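Probable host range protein 2-3 (Myxoma virus, PDB 5CZ3) probably acts as a host-range factor of the poxvirus C7 family, supporting multiplication of the virus in different cell types. Local coordinates at residues I22-L27 with V114-V120; G30-G34 with F103-V107; L51-W57 with T85-Y89. All coordinates share one frame; numbering follows the deposited sequence.

Contact 1 of 3, residues I22-L27 with V114-V120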
ATOM      1  N   ILE A  22       4.492  -3.036   5.768  1.00 41.00           N
ATOM      2  CA  ILE A  22       3.050  -3.039   5.964  1.00 41.29           C
ATOM      3  C   ILE A  22       2.459  -4.170   5.131  1.00 41.83           C
ATOM      4  O   ILE A  22       2.235  -4.013   3.931  1.00 41.61           O
ATOM      5  CB  ILE A  22       2.406  -1.700   5.568  1.00 39.70           C
ATOM      6  CG1 ILE A  22       3.142  -0.536   6.232  1.00 39.15           C
ATOM      7  CG2 ILE A  22       0.940  -1.685   5.955  1.00 40.61           C
ATOM      8  CD1 ILE A  22       2.659   0.824   5.779  1.00 37.56           C
ATOM      9  N   LYS A  23       2.212  -5.308   5.770  1.00 42.99           N
ATOM     10  CA  LYS A  23       1.864  -6.524   5.044  1.00 43.80           C
ATOM     11  C   LYS A  23       0.372  -6.832   5.064  1.00 43.71           C
ATOM     12  O   LYS A  23      -0.345  -6.441   5.990  1.00 44.45           O
ATOM     13  CB  LYS A  23       2.648  -7.709   5.612  1.00 46.73           C
ATOM     14  CG  LYS A  23       4.144  -7.459   5.697  1.00 47.76           C
ATOM     15  CD  LYS A  23       4.925  -8.757   5.730  1.00 49.95           C
ATOM     16  CE  LYS A  23       4.953  -9.410   4.360  1.00 49.78           C
ATOM     17  NZ  LYS A  23       5.791 -10.638   4.349  1.00 53.59           N
ATOM     18  N   HIS A  24      -0.078  -7.538   4.028  1.00 42.86           N
ATOM     19  CA  HIS A  24      -1.469  -7.963   3.883  1.00 42.86           C
ATOM     20  C   HIS A  24      -2.430  -6.777   3.940  1.00 42.01           C
ATOM     21  O   HIS A  24      -3.423  -6.798   4.667  1.00 42.56           O
ATOM     22  CB  HIS A  24      -1.831  -8.998   4.953  1.00 44.25           C
ATOM     23  CG  HIS A  24      -1.050 -10.273   4.849  1.00 44.86           C
ATOM     24  ND1 HIS A  24      -1.428 -11.431   5.494  1.00 47.08           N
ATOM     25  CD2 HIS A  24       0.086 -10.572   4.176  1.00 43.73           C
ATOM     26  CE1 HIS A  24      -0.558 -12.388   5.222  1.00 47.09           C
ATOM     27  NE2 HIS A  24       0.370 -11.893   4.425  1.00 45.30           N
ATOM     28  N   VAL A  25      -2.118  -5.749   3.161  1.00 40.41           N
ATOM     29  CA  VAL A  25      -2.934  -4.544   3.088  1.00 40.29           C
ATOM     30  C   VAL A  25      -4.252  -4.818   2.362  1.00 41.28           C
ATOM     31  O   VAL A  25      -5.256  -4.146   2.590  1.00 42.36           O
ATOM     32  CB  VAL A  25      -2.164  -3.411   2.377  1.00 38.63           C
ATOM     33  CG1 VAL A  25      -2.987  -2.138   2.323  1.00 38.21           C
ATOM     34  CG2 VAL A  25      -0.842  -3.160   3.084  1.00 39.18           C
ATOM     35  N   ASN A  26      -4.238  -5.828   1.498  1.00 41.77           N
ATOM     36  CA  ASN A  26      -5.404  -6.212   0.707  1.00 42.55           C
ATOM     37  C   ASN A  26      -6.657  -6.508   1.527  1.00 44.26           C
ATOM     38  O   ASN A  26      -6.574  -7.002   2.652  1.00 44.64           O
ATOM     39  CB  ASN A  26      -5.066  -7.443  -0.126  1.00 42.59           C
ATOM     40  CG  ASN A  26      -4.603  -8.604   0.730  1.00 43.22           C
ATOM     41  OD1 ASN A  26      -3.413  -8.745   1.014  1.00 42.52           O
ATOM     42  ND2 ASN A  26      -5.545  -9.438   1.158  1.00 45.08           N
ATOM     43  N   LEU A  27      -7.816  -6.208   0.952  1.00 45.58           N
ATOM     44  CA  LEU A  27      -9.084  -6.634   1.531  1.00 47.71           C
ATOM     45  C   LEU A  27      -9.128  -8.157   1.530  1.00 48.66           C
ATOM     46  O   LEU A  27      -8.681  -8.783   0.569  1.00 48.20           O
ATOM     47  CB  LEU A  27     -10.266  -6.069   0.742  1.00 48.91           C
ATOM     48  CG  LEU A  27     -10.323  -4.560   0.506  1.00 49.01           C
ATOM     49  CD1 LEU A  27     -11.512  -4.210  -0.376  1.00 50.83           C
ATOM     50  CD2 LEU A  27     -10.390  -3.805   1.826  1.00 50.27           C
ATOM     51  N   VAL A 114     -13.280   0.880   3.553  1.00 56.44           N
ATOM     52  CA  VAL A 114     -12.760  -0.315   4.208  1.00 53.47           C
ATOM     53  C   VAL A 114     -11.283  -0.539   3.896  1.00 50.38           C
ATOM     54  O   VAL A 114     -10.722  -1.580   4.240  1.00 49.55           O
ATOM     55  CB  VAL A 114     -13.567  -1.575   3.826  1.00 53.67           C
ATOM     56  CG1 VAL A 114     -14.914  -1.576   4.537  1.00 56.29           C
ATOM     57  CG2 VAL A 114     -13.746  -1.673   2.324  1.00 53.69           C
ATOM     58  N   TYR A 115     -10.654   0.437   3.248  1.00 48.56           N
ATOM     59  CA  TYR A 115      -9.199   0.457   3.154  1.00 45.92           C
ATOM     60  C   TYR A 115      -8.634   0.626   4.559  1.00 45.12           C
ATOM     61  O   TYR A 115      -9.220   1.327   5.384  1.00 46.65           O
ATOM     62  CB  TYR A 115      -8.697   1.595   2.257  1.00 45.70           C
ATOM     63  CG  TYR A 115      -8.952   1.439   0.772  1.00 45.08           C
ATOM     64  CD1 TYR A 115      -9.397   0.237   0.234  1.00 43.53           C
ATOM     65  CD2 TYR A 115      -8.725   2.502  -0.098  1.00 45.68           C
ATOM     66  CE1 TYR A 115      -9.623   0.106  -1.131  1.00 44.10           C
ATOM     67  CE2 TYR A 115      -8.946   2.381  -1.456  1.00 45.63           C
ATOM     68  CZ  TYR A 115      -9.393   1.184  -1.970  1.00 45.11           C
ATOM     69  OH  TYR A 115      -9.610   1.069  -3.324  1.00 45.74           O
ATOM     70  N   PRO A 116      -7.492  -0.013   4.842  1.00 42.54           N
ATOM     71  CA  PRO A 116      -6.876   0.196   6.155  1.00 42.63           C
ATOM     72  C   PRO A 116      -6.163   1.546   6.236  1.00 43.39           C
ATOM     73  O   PRO A 116      -5.739   2.084   5.212  1.00 42.37           O
ATOM     74  CB  PRO A 116      -5.885  -0.964   6.263  1.00 40.87           C
ATOM     75  CG  PRO A 116      -5.520  -1.262   4.852  1.00 39.99           C
ATOM     76  CD  PRO A 116      -6.758  -1.002   4.035  1.00 40.69           C
ATOM     77  N   THR A 117      -6.046   2.086   7.446  1.00 44.78           N
ATOM     78  CA  THR A 117      -5.399   3.375   7.652  1.00 45.68           C
ATOM     79  C   THR A 117      -4.258   3.253   8.655  1.00 46.51           C
ATOM     80  O   THR A 117      -4.445   2.753   9.763  1.00 47.62           O
ATOM     81  CB  THR A 117      -6.399   4.436   8.144  1.00 48.51           C
ATOM     82  OG1 THR A 117      -7.496   4.521   7.227  1.00 48.78           O
ATOM     83  CG2 THR A 117      -5.728   5.796   8.255  1.00 50.16           C
ATOM     84  N   PHE A 118      -3.076   3.712   8.256  1.00 47.29           N
ATOM     85  CA  PHE A 118      -1.892   3.598   9.095  1.00 49.31           C
ATOM     86  C   PHE A 118      -1.280   4.954   9.401  1.00 50.36           C
ATOM     87  O   PHE A 118      -1.533   5.938   8.706  1.00 50.64           O
ATOM     88  CB  PHE A 118      -0.835   2.717   8.426  1.00 49.43           C
ATOM     89  CG  PHE A 118      -1.372   1.433   7.875  1.00 49.41           C
ATOM     90  CD1 PHE A 118      -1.481   0.312   8.677  1.00 49.88           C
ATOM     91  CD2 PHE A 118      -1.757   1.344   6.546  1.00 48.87           C
ATOM     92  CE1 PHE A 118      -1.973  -0.874   8.170  1.00 49.47           C
ATOM     93  CE2 PHE A 118      -2.251   0.162   6.032  1.00 48.08           C
ATOM     94  CZ  PHE A 118      -2.360  -0.949   6.845  1.00 48.10           C
ATOM     95  N   LEU A 119      -0.469   4.991  10.451  1.00 50.87           N
ATOM     96  CA  LEU A 119       0.377   6.141  10.731  1.00 51.48           C
ATOM     97  C   LEU A 119       1.819   5.673  10.734  1.00 50.06           C
ATOM     98  O   LEU A 119       2.135   4.643  11.327  1.00 49.44           O
ATOM     99  CB  LEU A 119       0.026   6.785  12.075  1.00 54.00           C
ATOM    100  N   VAL A 120       2.694   6.429  10.082  1.00 49.70           N
ATOM    101  CA  VAL A 120       4.113   6.105  10.091  1.00 50.27           C
ATOM    102  C   VAL A 120       4.956   7.341  10.391  1.00 53.62           C
ATOM    103  O   VAL A 120       4.965   8.303   9.623  1.00 54.95           O
ATOM    104  CB  VAL A 120       4.565   5.493   8.751  1.00 47.87           C
ATOM    105  CG1 VAL A 120       6.065   5.239   8.766  1.00 48.31           C
ATOM    106  CG2 VAL A 120       3.807   4.205   8.466  1.00 45.58           C
TER
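I22 and F118 meet with a methyl group laid over a ring. With chi1 of -50°, CG1 of I22 stays beside the backbone N, and CG2, anti to that nitrogen, reaches across to the aromatic face. CG2 of I22 sits 3.7 Å from the centroid of the F118 ring and 19° off its normal, a CH-pi contact displaced toward the rim, where CG2 comes within 3.5 Å of F118 CZ. The two side chains slide past each other in opposite directions. The same ring has V25 at its edge, near the ring plane, through CG1. That methyl has a closer neighbour in P116: CG1 of V25 is 3.7 Å from P116 CG, and the two side chains cross at about a right angle. The proline, whose ring fixes phi, suits the extended loop that leads into strand 117-121, and its ring offers a compact apolar surface here. Farther along, the end of L27 brings CD2 to residues 114-120, 3.3 Å from V114 O and 4.0 Å from V114 CG2, while the same methyl approaches the edge of the Y115 ring. The hydroxyl of Y115 is probably hydrogen-bonded to that of S32. Strand 20-23 and strand 117-121 belong to different sheets, so this is the interior of a beta-sandwich, continued past the strand ends by the loops that follow and precede them. Since the segments exchange no hydrogen bonds, their association rests on dispersion, the CH-pi contact and exclusion of water, which is what branched aliphatic and aromatic side chains provide.

Contact 2 of 3, residues G30-G34 with F103-V107; sequences GDSYG and FYSDV
S105 meets S32 and Y33 with every atom of its short side chain. Its CB lies 3.6 Å from Y33 CD1, obliquely placed against that ring, and 3.5 Å from Y33 O. Beyond CB, chi1 of 62° puts OG between the backbone N and the carbonyl carbon, which turns the hydroxyl toward the opposing backbone. There OG of S105 accepts a hydrogen bond from Y33 N at 3.0 Å, nearly straight at 168°. S105 OG also donates to D106 OD2 at 2.6 Å, from above the carboxylate plane. A second donor shares that oxygen: S32 OG reaches D106 OD2 in a short bond of 2.5 Å, on the anti side and 22° out of the plane. Small serines suit this site, since each brings a hydroxyl close to the backbone without bulk, and the short aspartate can take both. OD1 of D106 makes a salt bridge with K64, while the hydroxyl of Y33 is bonded to the backbone O of K64. Next to this polar group the two backbones come close at G34, near the end of strand 99-104. G34 CA is 3.2 Å from F103 O; a CB here would run into F103 O and Y104 CA and, at these backbone angles, also into the carbonyl O of Y33, so glycine suits the place. The contact thus ties the loop before strand 34-40 to the loop after its neighbour strand. Two hydroxyl donors and a lysine around one carboxylate would be expected to stabilise the charged form of D106 and to hold its oxygens in fixed directions.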
ATOM      1  N   GLY A  30     -12.940  -8.754  -1.860  1.00 55.08           N
ATOM      2  CA  GLY A  30     -13.359  -7.620  -2.665  1.00 55.11           C
ATOM      3  C   GLY A  30     -12.367  -7.283  -3.761  1.00 53.22           C
ATOM      4  O   GLY A  30     -11.157  -7.307  -3.539  1.00 50.82           O
ATOM      5  N   ASP A  31     -12.878  -6.969  -4.950  1.00 54.27           N
ATOM      6  CA  ASP A  31     -12.018  -6.587  -6.066  1.00 52.59           C
ATOM      7  C   ASP A  31     -11.604  -5.126  -5.941  1.00 50.28           C
ATOM      8  O   ASP A  31     -12.018  -4.277  -6.732  1.00 50.90           O
ATOM      9  CB  ASP A  31     -12.717  -6.827  -7.405  1.00 54.99           C
ATOM     10  CG  ASP A  31     -11.813  -6.540  -8.592  1.00 54.35           C
ATOM     11  OD1 ASP A  31     -10.578  -6.638  -8.436  1.00 52.42           O
ATOM     12  OD2 ASP A  31     -12.335  -6.211  -9.678  1.00 56.21           O
ATOM     13  N   SER A  32     -10.784  -4.845  -4.936  1.00 48.32           N
ATOM     14  CA  SER A  32     -10.308  -3.494  -4.684  1.00 47.62           C
ATOM     15  C   SER A  32      -9.125  -3.534  -3.730  1.00 47.67           C
ATOM     16  O   SER A  32      -9.016  -4.435  -2.900  1.00 47.03           O
ATOM     17  CB  SER A  32     -11.424  -2.622  -4.107  1.00 48.05           C
ATOM     18  OG  SER A  32     -11.069  -1.250  -4.136  1.00 46.51           O
ATOM     19  N   TYR A  33      -8.250  -2.551  -3.838  1.00 49.04           N
ATOM     20  CA  TYR A  33      -7.096  -2.440  -2.977  1.00 49.21           C
ATOM     21  C   TYR A  33      -6.675  -1.003  -2.765  1.00 47.17           C
ATOM     22  O   TYR A  33      -6.931  -0.158  -3.568  1.00 48.12           O
ATOM     23  CB  TYR A  33      -5.937  -3.280  -3.480  1.00 51.30           C
ATOM     24  CG  TYR A  33      -5.915  -3.543  -4.950  1.00 54.27           C
ATOM     25  CD1 TYR A  33      -5.532  -2.566  -5.838  1.00 55.67           C
ATOM     26  CD2 TYR A  33      -6.246  -4.780  -5.450  1.00 56.24           C
ATOM     27  CE1 TYR A  33      -5.496  -2.811  -7.174  1.00 58.81           C
ATOM     28  CE2 TYR A  33      -6.210  -5.030  -6.782  1.00 58.66           C
ATOM     29  CZ  TYR A  33      -5.837  -4.041  -7.634  1.00 61.08           C
ATOM     30  OH  TYR A  33      -5.801  -4.281  -8.961  1.00 65.91           O
ATOM     31  N   GLY A  34      -6.021  -0.736  -1.659  1.00 44.66           N
ATOM     32  CA  GLY A  34      -5.595   0.607  -1.322  1.00 43.85           C
ATOM     33  C   GLY A  34      -5.447   0.768   0.177  1.00 44.58           C
ATOM     34  O   GLY A  34      -5.800  -0.132   0.943  1.00 46.65           O
ATOM     35  N   PHE A 103      -3.499   5.445  -1.219  1.00 46.20           N
ATOM     36  CA  PHE A 103      -3.502   4.529  -2.352  1.00 45.58           C
ATOM     37  C   PHE A 103      -4.920   4.019  -2.572  1.00 45.68           C
ATOM     38  O   PHE A 103      -5.661   3.812  -1.613  1.00 47.16           O
ATOM     39  CB  PHE A 103      -2.535   3.366  -2.123  1.00 44.68           C
ATOM     40  CG  PHE A 103      -1.091   3.775  -2.121  1.00 45.18           C
ATOM     41  CD1 PHE A 103      -0.390   3.889  -3.311  1.00 45.44           C
ATOM     42  CD2 PHE A 103      -0.435   4.049  -0.933  1.00 45.30           C
ATOM     43  CE1 PHE A 103       0.938   4.268  -3.317  1.00 45.04           C
ATOM     44  CE2 PHE A 103       0.895   4.428  -0.931  1.00 44.96           C
ATOM     45  CZ  PHE A 103       1.581   4.537  -2.125  1.00 44.82           C
ATOM     46  N   TYR A 104      -5.301   3.828  -3.832  1.00 44.88           N
ATOM     47  CA  TYR A 104      -6.665   3.418  -4.148  1.00 45.23           C
ATOM     48  C   TYR A 104      -6.803   2.837  -5.550  1.00 46.01           C
ATOM     49  O   TYR A 104      -6.091   3.228  -6.474  1.00 46.54           O
ATOM     50  CB  TYR A 104      -7.625   4.602  -3.990  1.00 46.35           C
ATOM     51  CG  TYR A 104      -7.317   5.783  -4.887  1.00 47.09           C
ATOM     52  CD1 TYR A 104      -6.358   6.722  -4.529  1.00 46.54           C
ATOM     53  CD2 TYR A 104      -7.995   5.966  -6.086  1.00 48.37           C
ATOM     54  CE1 TYR A 104      -6.075   7.805  -5.343  1.00 47.67           C
ATOM     55  CE2 TYR A 104      -7.719   7.046  -6.907  1.00 49.69           C
ATOM     56  CZ  TYR A 104      -6.760   7.962  -6.529  1.00 49.56           C
ATOM     57  OH  TYR A 104      -6.482   9.039  -7.341  1.00 51.82           O
ATOM     58  N   SER A 105      -7.731   1.897  -5.692  1.00 46.18           N
ATOM     59  CA  SER A 105      -8.066   1.328  -6.990  1.00 46.37           C
ATOM     60  C   SER A 105      -9.432   1.825  -7.441  1.00 48.53           C
ATOM     61  O   SER A 105      -9.765   1.768  -8.624  1.00 50.03           O
ATOM     62  CB  SER A 105      -8.054  -0.200  -6.932  1.00 45.92           C
ATOM     63  OG  SER A 105      -9.025  -0.686  -6.019  1.00 48.53           O
ATOM     64  N   ASP A 106     -10.219   2.314  -6.487  1.00 48.61           N
ATOM     65  CA  ASP A 106     -11.580   2.756  -6.767  1.00 49.78           C
ATOM     66  C   ASP A 106     -11.908   4.073  -6.068  1.00 50.38           C
ATOM     67  O   ASP A 106     -11.211   4.490  -5.142  1.00 48.49           O
ATOM     68  CB  ASP A 106     -12.582   1.679  -6.348  1.00 49.26           C
ATOM     69  CG  ASP A 106     -12.331   0.350  -7.034  1.00 48.19           C
ATOM     70  OD1 ASP A 106     -12.866   0.143  -8.142  1.00 49.76           O
ATOM     71  OD2 ASP A 106     -11.595  -0.486  -6.467  1.00 46.12           O
ATOM     72  N   VAL A 107     -12.979   4.718  -6.522  1.00 53.49           N
ATOM     73  CA  VAL A 107     -13.405   6.005  -5.983  1.00 56.21           C
ATOM     74  C   VAL A 107     -14.594   5.833  -5.040  1.00 58.98           C
ATOM     75  O   VAL A 107     -14.759   6.593  -4.083  1.00 58.37           O
ATOM     76  CB  VAL A 107     -13.784   6.984  -7.115  1.00 58.92           C
ATOM     77  CG2 VAL A 107     -12.654   7.080  -8.128  1.00 57.96           C
TER

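Contact 3 of 3, residues L51-W57 with T85-Y89; sequences LVLEPDW and TSLIY
L53 sends CG anti to its backbone N (chi1 176°), whereas L87 sends CG anti to its carbonyl carbon (chi1 -57°); both side chains leave the same face of the sheet, and these different first torsions bring L53 CD2 to L87 CD1, 4.0 Å apart. CD2 of L53 also touches the edge of the Y89 ring. The ring of P55 crosses L87 at about a right angle, its CG 3.7 Å from L87 CD1. Beneath them the strands pair as an antiparallel ladder at 158°. L53 and L87 form a hydrogen-bonded pair, with L53 N to L87 O at 2.8 Å and L87 N to L53 O at 2.6 Å; L51 and Y89 form the next, flanking the non-hydrogen-bonded V52 and I88. On the other side of the ladder a water links E54 OE2 and S86 OG, each 3.1 Å from it, and E54 also makes a salt bridge with R150. The apolar leucines and the broad ring of Y89 suit the side buried between the sheets. Backbone bonds therefore fix the register, while the apolar side chains of L51, L53, L87 and Y89 pack on one face and E54 and S86 meet water on the face of V52 and I88.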
ATOM      1  N   LEU A  51       5.259  -1.464  -3.664  1.00 39.92           N
ATOM      2  CA  LEU A  51       4.021  -2.218  -3.511  1.00 39.43           C
ATOM      3  C   LEU A  51       4.080  -3.499  -4.324  1.00 39.08           C
ATOM      4  O   LEU A  51       4.249  -3.462  -5.544  1.00 38.14           O
ATOM      5  CB  LEU A  51       2.808  -1.384  -3.940  1.00 38.79           C
ATOM      6  CG  LEU A  51       2.514  -0.065  -3.217  1.00 38.68           C
ATOM      7  CD1 LEU A  51       3.317   1.089  -3.803  1.00 37.65           C
ATOM      8  CD2 LEU A  51       1.024   0.245  -3.257  1.00 40.16           C
ATOM      9  N   VAL A  52       3.945  -4.633  -3.648  1.00 39.88           N
ATOM     10  CA  VAL A  52       3.929  -5.918  -4.331  1.00 40.64           C
ATOM     11  C   VAL A  52       2.503  -6.445  -4.411  1.00 42.06           C
ATOM     12  O   VAL A  52       1.950  -6.929  -3.424  1.00 43.94           O
ATOM     13  CB  VAL A  52       4.826  -6.946  -3.627  1.00 41.91           C
ATOM     14  CG1 VAL A  52       4.789  -8.273  -4.371  1.00 42.76           C
ATOM     15  CG2 VAL A  52       6.253  -6.419  -3.525  1.00 40.75           C
ATOM     16  N   LEU A  53       1.911  -6.339  -5.596  1.00 42.53           N
ATOM     17  CA  LEU A  53       0.524  -6.732  -5.806  1.00 45.20           C
ATOM     18  C   LEU A  53       0.420  -8.098  -6.473  1.00 48.52           C
ATOM     19  O   LEU A  53       1.091  -8.364  -7.471  1.00 48.23           O
ATOM     20  CB  LEU A  53      -0.201  -5.682  -6.651  1.00 43.83           C
ATOM     21  CG  LEU A  53      -1.650  -5.984  -7.037  1.00 45.93           C
ATOM     22  CD1 LEU A  53      -2.543  -6.007  -5.806  1.00 47.13           C
ATOM     23  CD2 LEU A  53      -2.160  -4.972  -8.055  1.00 45.88           C
ATOM     24  N   GLU A  54      -0.423  -8.958  -5.915  1.00 52.22           N
ATOM     25  CA  GLU A  54      -0.676 -10.271  -6.495  1.00 54.72           C
ATOM     26  C   GLU A  54      -2.165 -10.451  -6.756  1.00 53.80           C
ATOM     27  O   GLU A  54      -2.885 -10.994  -5.915  1.00 55.89           O
ATOM     28  CB  GLU A  54      -0.157 -11.376  -5.577  1.00 59.21           C
ATOM     29  CG  GLU A  54       1.334 -11.305  -5.320  1.00 60.25           C
ATOM     30  CD  GLU A  54       1.775 -12.219  -4.196  1.00 63.83           C
ATOM     31  OE1 GLU A  54       1.193 -13.315  -4.059  1.00 69.25           O
ATOM     32  OE2 GLU A  54       2.699 -11.838  -3.448  1.00 61.37           O
ATOM     33  N   PRO A  55      -2.632  -9.986  -7.924  1.00 50.54           N
ATOM     34  CA  PRO A  55      -4.045 -10.040  -8.311  1.00 51.33           C
ATOM     35  C   PRO A  55      -4.600 -11.458  -8.329  1.00 54.66           C
ATOM     36  O   PRO A  55      -3.885 -12.397  -8.677  1.00 54.71           O
ATOM     37  CB  PRO A  55      -4.046  -9.445  -9.723  1.00 49.95           C
ATOM     38  CG  PRO A  55      -2.823  -8.604  -9.781  1.00 46.98           C
ATOM     39  CD  PRO A  55      -1.808  -9.326  -8.951  1.00 47.08           C
ATOM     40  N   ASP A  56      -5.865 -11.602  -7.952  1.00 58.18           N
ATOM     41  CA  ASP A  56      -6.547 -12.885  -8.030  1.00 62.80           C
ATOM     42  C   ASP A  56      -7.006 -13.113  -9.466  1.00 64.87           C
ATOM     43  O   ASP A  56      -8.183 -12.951  -9.786  1.00 66.95           O
ATOM     44  CB  ASP A  56      -7.731 -12.923  -7.060  1.00 66.64           C
ATOM     45  CG  ASP A  56      -8.320 -14.310  -6.907  1.00 72.35           C
ATOM     46  OD1 ASP A  56      -7.736 -15.276  -7.444  1.00 74.93           O
ATOM     47  OD2 ASP A  56      -9.369 -14.436  -6.240  1.00 74.92           O
ATOM     48  N   TRP A  57      -6.060 -13.489 -10.322  1.00 66.89           N
ATOM     49  CA  TRP A  57      -6.284 -13.568 -11.764  1.00 71.04           C
ATOM     50  C   TRP A  57      -7.441 -14.484 -12.159  1.00 73.17           C
ATOM     51  O   TRP A  57      -8.157 -14.204 -13.121  1.00 75.04           O
ATOM     52  CB  TRP A  57      -5.007 -14.033 -12.472  1.00 71.80           C
ATOM     53  CG  TRP A  57      -3.846 -13.086 -12.330  1.00 65.84           C
ATOM     54  CD1 TRP A  57      -2.705 -13.291 -11.609  1.00 61.64           C
ATOM     55  CD2 TRP A  57      -3.715 -11.789 -12.928  1.00 62.62           C
ATOM     56  NE1 TRP A  57      -1.873 -12.204 -11.720  1.00 61.26           N
ATOM     57  CE2 TRP A  57      -2.468 -11.269 -12.524  1.00 61.68           C
ATOM     58  CE3 TRP A  57      -4.528 -11.019 -13.764  1.00 63.45           C
ATOM     59  CZ2 TRP A  57      -2.019 -10.013 -12.928  1.00 62.07           C
ATOM     60  CZ3 TRP A  57      -4.080  -9.772 -14.163  1.00 63.44           C
ATOM     61  CH2 TRP A  57      -2.837  -9.282 -13.743  1.00 62.79           C
ATOM     62  N   THR A  85       3.301 -13.815 -11.389  1.00 73.61           N
ATOM     63  CA  THR A  85       2.113 -13.695 -10.555  1.00 72.44           C
ATOM     64  C   THR A  85       1.988 -12.321  -9.904  1.00 67.86           C
ATOM     65  O   THR A  85       0.893 -11.901  -9.530  1.00 68.03           O
ATOM     66  CB  THR A  85       2.110 -14.764  -9.448  1.00 75.83           C
ATOM     67  OG1 THR A  85       3.396 -14.801  -8.817  1.00 77.57           O
ATOM     68  CG2 THR A  85       1.807 -16.131 -10.035  1.00 80.25           C
ATOM     69  N   SER A  86       3.113 -11.625  -9.775  1.00 64.17           N
ATOM     70  CA  SER A  86       3.155 -10.368  -9.036  1.00 59.03           C
ATOM     71  C   SER A  86       3.330  -9.144  -9.925  1.00 55.93           C
ATOM     72  O   SER A  86       4.053  -9.177 -10.920  1.00 57.91           O
ATOM     73  CB  SER A  86       4.284 -10.404  -8.003  1.00 58.79           C
ATOM     74  OG  SER A  86       4.074 -11.436  -7.057  1.00 60.84           O
ATOM     75  N   LEU A  87       2.652  -8.065  -9.548  1.00 51.47           N
ATOM     76  CA  LEU A  87       2.871  -6.753 -10.140  1.00 48.26           C
ATOM     77  C   LEU A  87       3.620  -5.896  -9.127  1.00 46.29           C
ATOM     78  O   LEU A  87       3.208  -5.791  -7.971  1.00 44.98           O
ATOM     79  CB  LEU A  87       1.545  -6.094 -10.532  1.00 45.88           C
ATOM     80  CG  LEU A  87       0.630  -6.859 -11.493  1.00 47.23           C
ATOM     81  CD1 LEU A  87      -0.727  -6.181 -11.598  1.00 45.88           C
ATOM     82  CD2 LEU A  87       1.277  -6.980 -12.863  1.00 47.99           C
ATOM     83  N   ILE A  88       4.720  -5.287  -9.554  1.00 46.50           N
ATOM     84  CA  ILE A  88       5.578  -4.555  -8.631  1.00 45.46           C
ATOM     85  C   ILE A  88       5.603  -3.059  -8.927  1.00 45.53           C
ATOM     86  O   ILE A  88       6.182  -2.620  -9.920  1.00 47.05           O
ATOM     87  CB  ILE A  88       7.015  -5.104  -8.661  1.00 46.26           C
ATOM     88  CG1 ILE A  88       7.013  -6.589  -8.292  1.00 47.06           C
ATOM     89  CG2 ILE A  88       7.905  -4.321  -7.712  1.00 45.63           C
ATOM     90  CD1 ILE A  88       8.329  -7.285  -8.540  1.00 49.63           C
ATOM     91  N   TYR A  89       4.965  -2.284  -8.056  1.00 44.30           N
ATOM     92  CA  TYR A  89       4.951  -0.831  -8.179  1.00 43.27           C
ATOM     93  C   TYR A  89       6.029  -0.193  -7.308  1.00 40.92           C
ATOM     94  O   TYR A  89       6.368  -0.710  -6.242  1.00 40.14           O
ATOM     95  CB  TYR A  89       3.582  -0.265  -7.791  1.00 44.50           C
ATOM     96  CG  TYR A  89       2.435  -0.667  -8.693  1.00 47.57           C
ATOM     97  CD1 TYR A  89       1.753  -1.861  -8.495  1.00 49.02           C
ATOM     98  CD2 TYR A  89       2.018   0.161  -9.727  1.00 48.95           C
ATOM     99  CE1 TYR A  89       0.696  -2.223  -9.311  1.00 50.43           C
ATOM    100  CE2 TYR A  89       0.962  -0.192 -10.547  1.00 50.36           C
ATOM    101  CZ  TYR A  89       0.306  -1.386 -10.334  1.00 51.45           C
ATOM    102  OH  TYR A  89      -0.744  -1.739 -11.150  1.00 54.72           O
TER
HETATM  103  O   HOH W   1       5.651 -12.183  -4.491  1.00 54.66           O

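Overall arrangement
Contacts 1 and 3 are both largely buried but work differently: contact 1 joins strand and loop residues of opposite sheets without hydrogen bonds, chiefly through apolar side chains, whereas contact 3 pairs neighbouring strands of one sheet by backbone bonds. Contact 2, partly buried at the end of strand 99-104, relies on serine hydroxyls, a carboxylate and the backbone N of Y33. It touches both others: the Y115 hydroxyl of contact 1 is shared with it, and F103 and Y33 of contact 2 pack on L51 and L53 of contact 3 across the sandwich. Contacts 1 and 3, with centres about 16 Å apart, do not touch, although strands 20-23, 45-54 and 87-95 share a sheet.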